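Local coordinates for replication initiation and membrane attachment protein (Geobacillus stearothermophilus 10, PDB 5WTN), which serves in the bacterial primosome for DNA replication, assembling as a tetramer and forming a complex with a primosomal re-initiation protein, at the interface of chains A and B. Numbering follows the deposited sequence. Chains: chain A/B, Replication initiation and membrane attachment protein.

Contact 1: the interface of chains A and B. Residues chain A 123, 126-127; chain B 167, 239, 283-285.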
loop_
_atom_site.group_PDB
_atom_site.type_symbol
_atom_site.label_atom_id
_atom_site.label_comp_id
_atom_site.label_asym_id
_atom_site.label_seq_id
_atom_site.Cartn_x
_atom_site.Cartn_y
_atom_site.Cartn_z
ATOM N N MET A 123 -5.180 26.008 13.043
ATOM C CA MET A 123 -6.579 25.654 13.247
ATOM C C MET A 123 -6.890 24.167 13.481
ATOM O O MET A 123 -7.598 23.823 14.413
ATOM C CB MET A 123 -7.425 26.259 12.116
ATOM C CG MET A 123 -8.068 27.548 12.523
ATOM S SD MET A 123 -8.821 28.416 11.190
ATOM C CE MET A 123 -9.373 27.085 10.150
ATOM N N VAL A 126 -6.127 22.498 17.028
ATOM C CA VAL A 126 -7.007 22.823 18.153
ATOM C C VAL A 126 -8.435 22.289 17.960
ATOM O O VAL A 126 -9.012 21.728 18.890
ATOM C CB VAL A 126 -6.881 24.293 18.748
ATOM C CG1 VAL A 126 -5.713 25.047 18.168
ATOM C CG2 VAL A 126 -8.182 25.065 18.648
ATOM N N PHE A 127 -8.981 22.398 16.756
ATOM C CA PHE A 127 -10.221 21.692 16.455
ATOM C C PHE A 127 -10.175 20.210 16.807
ATOM O O PHE A 127 -11.080 19.695 17.454
ATOM C CB PHE A 127 -10.579 21.829 14.995
ATOM C CG PHE A 127 -11.088 23.175 14.630
ATOM C CD1 PHE A 127 -11.965 23.845 15.458
ATOM C CD2 PHE A 127 -10.677 23.786 13.454
ATOM C CE1 PHE A 127 -12.434 25.086 15.120
ATOM C CE2 PHE A 127 -11.138 25.033 13.111
ATOM C CZ PHE A 127 -12.017 25.683 13.943
ATOM N N ALA B 167 -16.220 28.646 13.501
ATOM C CA ALA B 167 -15.708 28.419 14.848
ATOM C C ALA B 167 -16.684 28.921 15.908
ATOM O O ALA B 167 -17.166 30.052 15.838
ATOM C CB ALA B 167 -14.374 29.105 15.020
ATOM N N LEU B 239 -10.156 31.232 14.171
ATOM C CA LEU B 239 -10.294 30.126 15.116
ATOM C C LEU B 239 -10.816 30.581 16.475
ATOM O O LEU B 239 -11.638 29.908 17.097
ATOM C CB LEU B 239 -8.956 29.401 15.286
ATOM C CG LEU B 239 -8.781 28.598 16.577
ATOM C CD1 LEU B 239 -9.467 27.244 16.466
ATOM C CD2 LEU B 239 -7.306 28.430 16.910
ATOM N N PRO B 283 -12.487 26.065 21.169
ATOM C CA PRO B 283 -13.313 26.203 19.963
ATOM C C PRO B 283 -13.789 24.863 19.401
ATOM O O PRO B 283 -13.067 23.863 19.514
ATOM C CB PRO B 283 -12.367 26.879 18.960
ATOM C CG PRO B 283 -11.258 27.427 19.770
ATOM C CD PRO B 283 -11.102 26.497 20.930
ATOM N N ARG B 284 -14.958 24.864 18.763
ATOM C CA ARG B 284 -15.493 23.673 18.126
ATOM C C ARG B 284 -15.686 23.968 16.647
ATOM O O ARG B 284 -16.039 25.092 16.281
ATOM C CB ARG B 284 -16.828 23.279 18.783
ATOM C CG ARG B 284 -17.500 22.015 18.216
ATOM C CD ARG B 284 -18.547 21.429 19.175
ATOM N NE ARG B 284 -19.783 21.080 18.473
ATOM C CZ ARG B 284 -20.881 21.832 18.472
ATOM N NH1 ARG B 284 -20.906 22.974 19.157
ATOM N NH2 ARG B 284 -21.959 21.443 17.795
ATOM N N LEU B 285 -15.441 22.983 15.789
ATOM C CA LEU B 285 -15.688 23.175 14.359
ATOM C C LEU B 285 -17.112 22.737 14.035
ATOM O O LEU B 285 -17.550 21.664 14.475
ATOM C CB LEU B 285 -14.696 22.381 13.514
ATOM C CG LEU B 285 -14.736 22.616 12.004
ATOM C CD1 LEU B 285 -14.366 24.048 11.703
ATOM C CD2 LEU B 285 -13.797 21.647 11.275
#

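Contact 2: the interface of chains A and B. Residues chain A 21, 23; chain B 23-25, 146, 192, 194.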
loop_
_atom_site.group_PDB
_atom_site.type_symbol
_atom_site.label_atom_id
_atom_site.label_comp_id
_atom_site.label_asym_id
_atom_site.label_seq_id
_atom_site.Cartn_x
_atom_site.Cartn_y
_atom_site.Cartn_z
ATOM N N VAL A 21 -0.732 10.800 -5.806
ATOM C CA VAL A 21 -1.182 9.432 -5.559
ATOM C C VAL A 21 -1.496 9.303 -4.076
ATOM O O VAL A 21 -0.748 9.767 -3.209
ATOM C CB VAL A 21 -0.169 8.355 -6.020
ATOM C CG1 VAL A 21 -0.655 6.947 -5.637
ATOM C CG2 VAL A 21 0.031 8.445 -7.513
ATOM N N GLN A 23 -1.804 7.333 -0.807
ATOM C CA GLN A 23 -1.224 6.084 -0.286
ATOM C C GLN A 23 -1.690 5.688 1.117
ATOM O O GLN A 23 -2.325 6.467 1.818
ATOM C CB GLN A 23 0.294 6.174 -0.285
ATOM C CG GLN A 23 0.940 5.778 -1.579
ATOM C CD GLN A 23 1.798 6.890 -2.140
ATOM O OE1 GLN A 23 3.001 7.014 -1.825
ATOM N NE2 GLN A 23 1.181 7.729 -2.974
ATOM N N GLN B 23 6.531 4.431 0.904
ATOM C CA GLN B 23 5.187 3.962 0.464
ATOM C C GLN B 23 5.191 3.293 -0.912
ATOM O O GLN B 23 6.229 3.217 -1.549
ATOM C CB GLN B 23 4.170 5.116 0.448
ATOM C CG GLN B 23 3.644 5.563 1.820
ATOM C CD GLN B 23 3.264 7.050 1.861
ATOM O OE1 GLN B 23 2.092 7.407 2.069
ATOM N NE2 GLN B 23 4.261 7.923 1.678
ATOM N N GLU B 24 4.029 2.845 -1.385
ATOM C CA GLU B 24 3.939 2.096 -2.646
ATOM C C GLU B 24 4.489 2.845 -3.864
ATOM O O GLU B 24 5.259 2.295 -4.635
ATOM C CB GLU B 24 2.496 1.673 -2.934
ATOM C CG GLU B 24 2.359 0.632 -4.053
ATOM C CD GLU B 24 1.106 0.837 -4.904
ATOM O OE1 GLU B 24 0.342 1.786 -4.618
ATOM O OE2 GLU B 24 0.888 0.057 -5.863
ATOM N N VAL B 25 4.091 4.088 -4.065
ATOM C CA VAL B 25 4.673 4.851 -5.166
ATOM C C VAL B 25 6.198 4.957 -5.057
ATOM O O VAL B 25 6.917 4.813 -6.055
ATOM C CB VAL B 25 4.035 6.257 -5.288
ATOM C CG1 VAL B 25 5.032 7.299 -5.833
ATOM C CG2 VAL B 25 2.820 6.177 -6.166
ATOM N N ARG B 146 0.353 12.262 -15.397
ATOM C CA ARG B 146 -1.109 12.304 -15.478
ATOM C C ARG B 146 -1.495 13.451 -16.420
ATOM O O ARG B 146 -0.859 14.509 -16.388
ATOM C CB ARG B 146 -1.710 12.588 -14.098
ATOM C CG ARG B 146 -1.411 11.538 -13.043
ATOM C CD ARG B 146 -2.180 10.276 -13.307
ATOM N NE ARG B 146 -1.847 9.203 -12.376
ATOM C CZ ARG B 146 -0.975 8.235 -12.648
ATOM N NH1 ARG B 146 -0.346 8.222 -13.823
ATOM N NH2 ARG B 146 -0.728 7.281 -11.749
ATOM N N ILE B 192 3.588 13.382 -11.680
ATOM C CA ILE B 192 3.079 13.133 -10.332
ATOM C C ILE B 192 3.914 13.849 -9.279
ATOM O O ILE B 192 5.157 13.755 -9.283
ATOM C CB ILE B 192 3.095 11.628 -10.020
ATOM C CG1 ILE B 192 2.044 10.904 -10.868
ATOM C CG2 ILE B 192 2.839 11.391 -8.544
ATOM C CD1 ILE B 192 2.090 9.400 -10.742
ATOM N N ARG B 194 3.571 15.878 -4.947
ATOM C CA ARG B 194 2.767 16.037 -3.744
ATOM C C ARG B 194 2.289 17.478 -3.682
ATOM O O ARG B 194 3.085 18.391 -3.438
ATOM C CB ARG B 194 3.563 15.703 -2.481
ATOM C CG ARG B 194 4.351 14.406 -2.583
ATOM C CD ARG B 194 4.635 13.778 -1.218
ATOM N NE ARG B 194 4.836 12.333 -1.343
ATOM C CZ ARG B 194 4.702 11.464 -0.347
ATOM N NH1 ARG B 194 4.372 11.888 0.863
ATOM N NH2 ARG B 194 4.902 10.169 -0.566
#

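Contact 3: the interface of chains A and B. Residues chain A 88, 110-111, 113; chain B 195-198.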
loop_
_atom_site.group_PDB
_atom_site.type_symbol
_atom_site.label_atom_id
_atom_site.label_comp_id
_atom_site.label_asym_id
_atom_site.label_seq_id
_atom_site.Cartn_x
_atom_site.Cartn_y
_atom_site.Cartn_z
ATOM N N GLY A 88 -9.763 21.279 2.092
ATOM C CA GLY A 88 -8.596 21.168 1.257
ATOM C C GLY A 88 -8.476 19.869 0.491
ATOM O O GLY A 88 -7.675 19.770 -0.441
ATOM N N ARG A 110 -7.179 15.734 -3.775
ATOM C CA ARG A 110 -5.947 16.159 -3.136
ATOM C C ARG A 110 -5.620 15.233 -1.970
ATOM O O ARG A 110 -6.501 14.763 -1.259
ATOM C CB ARG A 110 -6.102 17.594 -2.682
ATOM C CG ARG A 110 -6.495 18.534 -3.821
ATOM C CD ARG A 110 -6.308 19.981 -3.410
ATOM N NE ARG A 110 -5.001 20.157 -2.773
ATOM C CZ ARG A 110 -3.950 20.740 -3.347
ATOM N NH1 ARG A 110 -4.044 21.263 -4.572
ATOM N NH2 ARG A 110 -2.807 20.812 -2.676
ATOM N N PRO A 111 -4.332 14.933 -1.788
ATOM C CA PRO A 111 -3.898 14.085 -0.659
ATOM C C PRO A 111 -3.968 14.855 0.649
ATOM O O PRO A 111 -3.881 16.087 0.645
ATOM C CB PRO A 111 -2.450 13.764 -1.011
ATOM C CG PRO A 111 -2.406 13.955 -2.524
ATOM C CD PRO A 111 -3.270 15.122 -2.788
ATOM N N LEU A 113 -2.849 16.349 4.407
ATOM C CA LEU A 113 -1.594 16.886 4.883
ATOM C C LEU A 113 -0.751 15.758 5.465
ATOM O O LEU A 113 -1.265 14.684 5.812
ATOM C CB LEU A 113 -1.839 17.943 5.942
ATOM C CG LEU A 113 -2.399 19.288 5.524
ATOM C CD1 LEU A 113 -2.708 20.105 6.783
ATOM C CD2 LEU A 113 -1.412 19.989 4.607
ATOM N N ASP B 195 0.989 17.686 -3.897
ATOM C CA ASP B 195 0.422 19.016 -3.749
ATOM C C ASP B 195 -0.149 18.925 -2.359
ATOM O O ASP B 195 -1.222 18.336 -2.160
ATOM C CB ASP B 195 -0.739 19.253 -4.746
ATOM C CG ASP B 195 -0.271 19.687 -6.155
ATOM O OD1 ASP B 195 -1.111 20.238 -6.917
ATOM O OD2 ASP B 195 0.913 19.476 -6.512
ATOM N N GLU B 196 0.555 19.530 -1.404
ATOM C CA GLU B 196 0.115 19.506 -0.015
ATOM C C GLU B 196 -1.260 20.211 0.067
ATOM O O GLU B 196 -1.423 21.342 -0.423
ATOM C CB GLU B 196 1.180 20.133 0.914
ATOM C CG GLU B 196 0.847 20.092 2.411
ATOM C CD GLU B 196 1.951 20.680 3.301
ATOM O OE1 GLU B 196 2.969 21.159 2.753
ATOM O OE2 GLU B 196 1.795 20.682 4.545
ATOM N N ALA B 197 -2.253 19.549 0.659
ATOM C CA ALA B 197 -3.595 20.111 0.602
ATOM C C ALA B 197 -3.638 21.332 1.511
ATOM O O ALA B 197 -3.468 21.250 2.725
ATOM C CB ALA B 197 -4.635 19.079 1.045
ATOM N N SER B 198 -3.896 22.481 0.923
ATOM C CA SER B 198 -3.869 23.680 1.714
ATOM C C SER B 198 -5.280 24.190 1.722
ATOM O O SER B 198 -5.777 24.676 0.703
ATOM C CB SER B 198 -2.931 24.696 1.076
ATOM O OG SER B 198 -1.763 24.035 0.634
#

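Contact 4: the interface of chains A and B. Residues chain A 85, 90-93; chain B 156-158.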
loop_
_atom_site.group_PDB
_atom_site.type_symbol
_atom_site.label_atom_id
_atom_site.label_comp_id
_atom_site.label_asym_id
_atom_site.label_seq_id
_atom_site.Cartn_x
_atom_site.Cartn_y
_atom_site.Cartn_z
ATOM N N GLU A 85 -14.205 20.037 0.079
ATOM C CA GLU A 85 -13.660 21.220 -0.585
ATOM C C GLU A 85 -13.023 22.212 0.394
ATOM O O GLU A 85 -11.869 22.605 0.228
ATOM C CB GLU A 85 -14.747 21.919 -1.404
ATOM C CG GLU A 85 -15.098 21.211 -2.702
ATOM C CD GLU A 85 -16.072 22.001 -3.554
ATOM O OE1 GLU A 85 -16.095 23.244 -3.433
ATOM O OE2 GLU A 85 -16.814 21.380 -4.343
ATOM N N LEU A 90 -10.473 18.398 -1.697
ATOM C CA LEU A 90 -10.954 18.299 -3.062
ATOM C C LEU A 90 -11.063 19.641 -3.761
ATOM O O LEU A 90 -11.655 20.574 -3.228
ATOM C CB LEU A 90 -12.314 17.569 -3.101
ATOM C CG LEU A 90 -13.048 17.539 -4.460
ATOM C CD1 LEU A 90 -12.546 16.453 -5.398
ATOM C CD2 LEU A 90 -14.555 17.453 -4.290
ATOM N N ASP A 91 -10.543 19.726 -4.982
ATOM C CA ASP A 91 -10.769 20.908 -5.803
ATOM C C ASP A 91 -11.791 20.580 -6.866
ATOM O O ASP A 91 -11.738 19.526 -7.503
ATOM C CB ASP A 91 -9.479 21.418 -6.461
ATOM C CG ASP A 91 -8.586 22.207 -5.501
ATOM O OD1 ASP A 91 -9.114 22.765 -4.515
ATOM O OD2 ASP A 91 -7.350 22.272 -5.735
ATOM N N THR A 92 -12.732 21.495 -7.049
ATOM C CA THR A 92 -13.818 21.281 -7.991
ATOM C C THR A 92 -13.794 22.315 -9.094
ATOM O O THR A 92 -13.747 23.518 -8.832
ATOM C CB THR A 92 -15.201 21.270 -7.286
ATOM O OG1 THR A 92 -15.231 20.211 -6.318
ATOM C CG2 THR A 92 -16.331 21.064 -8.303
ATOM N N TYR A 93 -13.824 21.837 -10.332
ATOM C CA TYR A 93 -13.878 22.722 -11.485
ATOM C C TYR A 93 -15.147 22.450 -12.268
ATOM O O TYR A 93 -15.655 21.328 -12.269
ATOM C CB TYR A 93 -12.669 22.489 -12.394
ATOM C CG TYR A 93 -11.320 22.811 -11.782
ATOM C CD1 TYR A 93 -10.720 24.040 -11.985
ATOM C CD2 TYR A 93 -10.635 21.869 -11.013
ATOM C CE1 TYR A 93 -9.489 24.327 -11.438
ATOM C CE2 TYR A 93 -9.402 22.148 -10.469
ATOM C CZ TYR A 93 -8.827 23.377 -10.684
ATOM O OH TYR A 93 -7.590 23.663 -10.142
ATOM N N GLN B 156 -12.611 27.056 -11.594
ATOM C CA GLN B 156 -12.684 26.501 -10.255
ATOM C C GLN B 156 -13.882 27.051 -9.498
ATOM O O GLN B 156 -14.066 28.267 -9.399
ATOM C CB GLN B 156 -11.378 26.771 -9.509
ATOM C CG GLN B 156 -11.308 26.148 -8.118
ATOM C CD GLN B 156 -9.882 25.785 -7.699
ATOM O OE1 GLN B 156 -8.910 26.148 -8.372
ATOM N NE2 GLN B 156 -9.755 25.068 -6.579
ATOM N N VAL B 157 -14.753 26.138 -9.071
ATOM C CA VAL B 157 -15.874 26.447 -8.187
ATOM C C VAL B 157 -15.641 26.016 -6.746
ATOM O O VAL B 157 -16.592 25.980 -5.952
ATOM C CB VAL B 157 -17.204 25.884 -8.713
ATOM C CG1 VAL B 157 -17.521 26.475 -10.093
ATOM C CG2 VAL B 157 -17.138 24.373 -8.763
ATOM N N THR B 158 -14.419 25.587 -6.430
ATOM C CA THR B 158 -14.132 25.055 -5.083
ATOM C C THR B 158 -14.534 26.026 -3.959
ATOM O O THR B 158 -14.416 27.239 -4.107
ATOM C CB THR B 158 -12.633 24.707 -4.886
ATOM O OG1 THR B 158 -12.125 24.003 -6.028
ATOM C CG2 THR B 158 -12.452 23.846 -3.660
#

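Contact 1: the interface of chains A and B
B:Leu239, near the end of helix 227-240, packs against A:Met123, A:Val126 and A:Phe127 on helix 122-132 in an apolar contact between the two copies. Its CB lies beside A:Met123 CG, 3.4 Å away, where the two side chains run antiparallel past one another. CG comes within 4.1 Å of A:Val126 CG2. The tip then divides: CD1 meets the same A:Val126 CG2 and also turns toward the ring of A:Phe127, while CD2 rests between the two methyls of A:Val126, 3.9 Å from CG1. B:Leu239 and A:Val126 approach tip to tip. With chi1 at 158° the leucine CG swings away from the backbone N, and chi2 of 81° then sets CD1 between valine and ring and CD2 over the valine.

The ring of A:Phe127 is met on both faces. B:Leu239 CD1 lies 3.8 Å above one face, toward the rim. Over the opposite face comes B:Leu285 of strand 283-287, its side chain nearly perpendicular to that of the phenylalanine, with its CB 3.8 Å from the ring centroid in a CH-pi contact. B:Pro283, from the start of the same strand, closes over A:Val126 CG2 through CG and CD. The two contacts on the ring would limit its tilt between a helix end and a strand of the other chain. At the far end of the ring, A:Phe127 CZ lies 3.6 Å from the delta methyl CD1 of B:Leu285.

Contact 2: the interface of chains A and B
The loop between strand 13-17 and helix 24-38 brings A:Val21 and A:Gln23 against the start of the same helix in chain B, with Gln23 of one copy facing Gln23 of the other across the two-fold interface. The two glutamine side chains cross obliquely, their amide planes 44° apart. The amide oxygen A:Gln23 OE1 points at B:Gln23 CB, and B:Gln23 OE1 in turn lies against A:Gln23 CB, so each carbonyl end rests on the other chain's aliphatic stem. The copies differ: A:Gln23 bends at chi2 (123°), which sets its amide against B:Val25 at the helix start, whereas B:Gln23 runs extended beyond CG.

The amide carbon A:Gln23 CD lies 3.9 Å from B:Val25 CB. Next to it, the gamma methyls of the valines pack, A:Val21 CG1 lying 3.6 Å from B:Val25 CG2. The other methyl, A:Val21 CG2, reaches B:Ile192 CD1 at 3.9 Å, fitting between helix start and loop.

Behind this layer, B:Ile192 CD1 also lies 3.6 Å above the guanidinium plane of B:Arg146, toward its rim. B:Arg194 brings NH2 to 3.9 Å from A:Gln23 OE1, longer than a hydrogen bond, although its charge may draw the amide oxygen. The site joins the segment leading into helix 24-38 in both copies, with later loops of chain B alongside, and so probably contributes to the pairing of copies in the tetramer.

Contact 3: the interface of chains A and B
A:Arg110 lays its guanidinium along the backbone of B:Asp195 to B:Ala197. NH2 donates a hydrogen bond to the main-chain oxygen B:Glu196 O at 2.7 Å, but the bond is bent, 117° at the hydrogen. The donor stands well above the carbonyl plane and off any lone pair. B:Ser198 OG donates to the same oxygen at 2.9 Å and comes from the opposite face, so donors of both chains reach it, the arginine with poor geometry. A long salt bridge joins A:Arg110 NH1 to the carboxylate oxygen B:Asp195 OD1 at 3.9 Å. The two side chains lie nearly perpendicular, with guanidinium and carboxylate planes 32° apart.

A turn at chi3 (47°) swings the guanidinium out of the line of its own chain and over the B:Asp195 to B:Ala197 backbone. Its CZ then packs 3.8 Å from B:Asp195 CB, and NE lies 3.7 Å from B:Ala197 CA. B:Ala197 points its methyl at main-chain oxygens of chain A, including A:Gly88 O at 3.5 Å. On the far side, A:Leu113 CG lies 3.6 Å from the peptide oxygen B:Ala197 O.

The chain A residues lie in two loops: A:Gly88 precedes strand 90-95, and A:Arg110 to A:Leu113 link strand 104-109 to helix 115-119. Chain B lends an extended stretch that lies well beyond strand 165-169 and before the 3-10 helix 203-205.

Contact 4: the interface of chains A and B
B:Thr158 OG1 is gripped from both chains. It accepts from the backbone A:Thr92 N at 2.8 Å, nearly straight at 158°, and from the side-chain amide B:Gln156 NE2 at 2.7 Å. The hydroxyl may also give a weak bond to A:Thr92 O, whose main partner is B:Val157 N at 2.8 Å. A:Thr92 thus offers both its N-H and its C=O to chain B. An antiparallel bridge pairs A:Tyr93 with B:Gln156.

B:Gln156 sets its CG anti to the backbone N (chi1 -176°) and stretches out along the tyrosine: its CB lies 3.6 Å from A:Tyr93 CE1, while its amide ends between that ring and the carboxylate of A:Asp91. Amide and ring planes stand 45° apart. B:Thr158 turns its methyl CG2 the other way, 3.8 Å from A:Glu85 CB. Behind, A:Glu85 OE2 receives the side-chain hydroxyl A:Thr92 OG1 at 2.8 Å, which steadies the threonine. Its remaining branch, A:Thr92 CG2, packs against B:Val157 CG2.

The end of strand 154-156 in chain B and the loop after it pair with strand 90-95 of chain A, a short sheet-like link between the two copies.

The four contacts are patches of one two-fold interface, and each has a twin with the chains exchanged. Contacts 2 and 3 lie about 13 Å apart between their C-alpha centres, as do contacts 3 and 4, whereas contacts 1 and 2 are about 31 Å apart. The chain B segment that ends contact 2 runs straight on into contact 3. In chain A, the loop at A:Gly88 in contact 3 joins helix 74-86 to strand 90-95, which both serve contact 4. Contact 1 uses helices and a late strand instead. The contacts join distant parts of the two copies, which would support the tetramer.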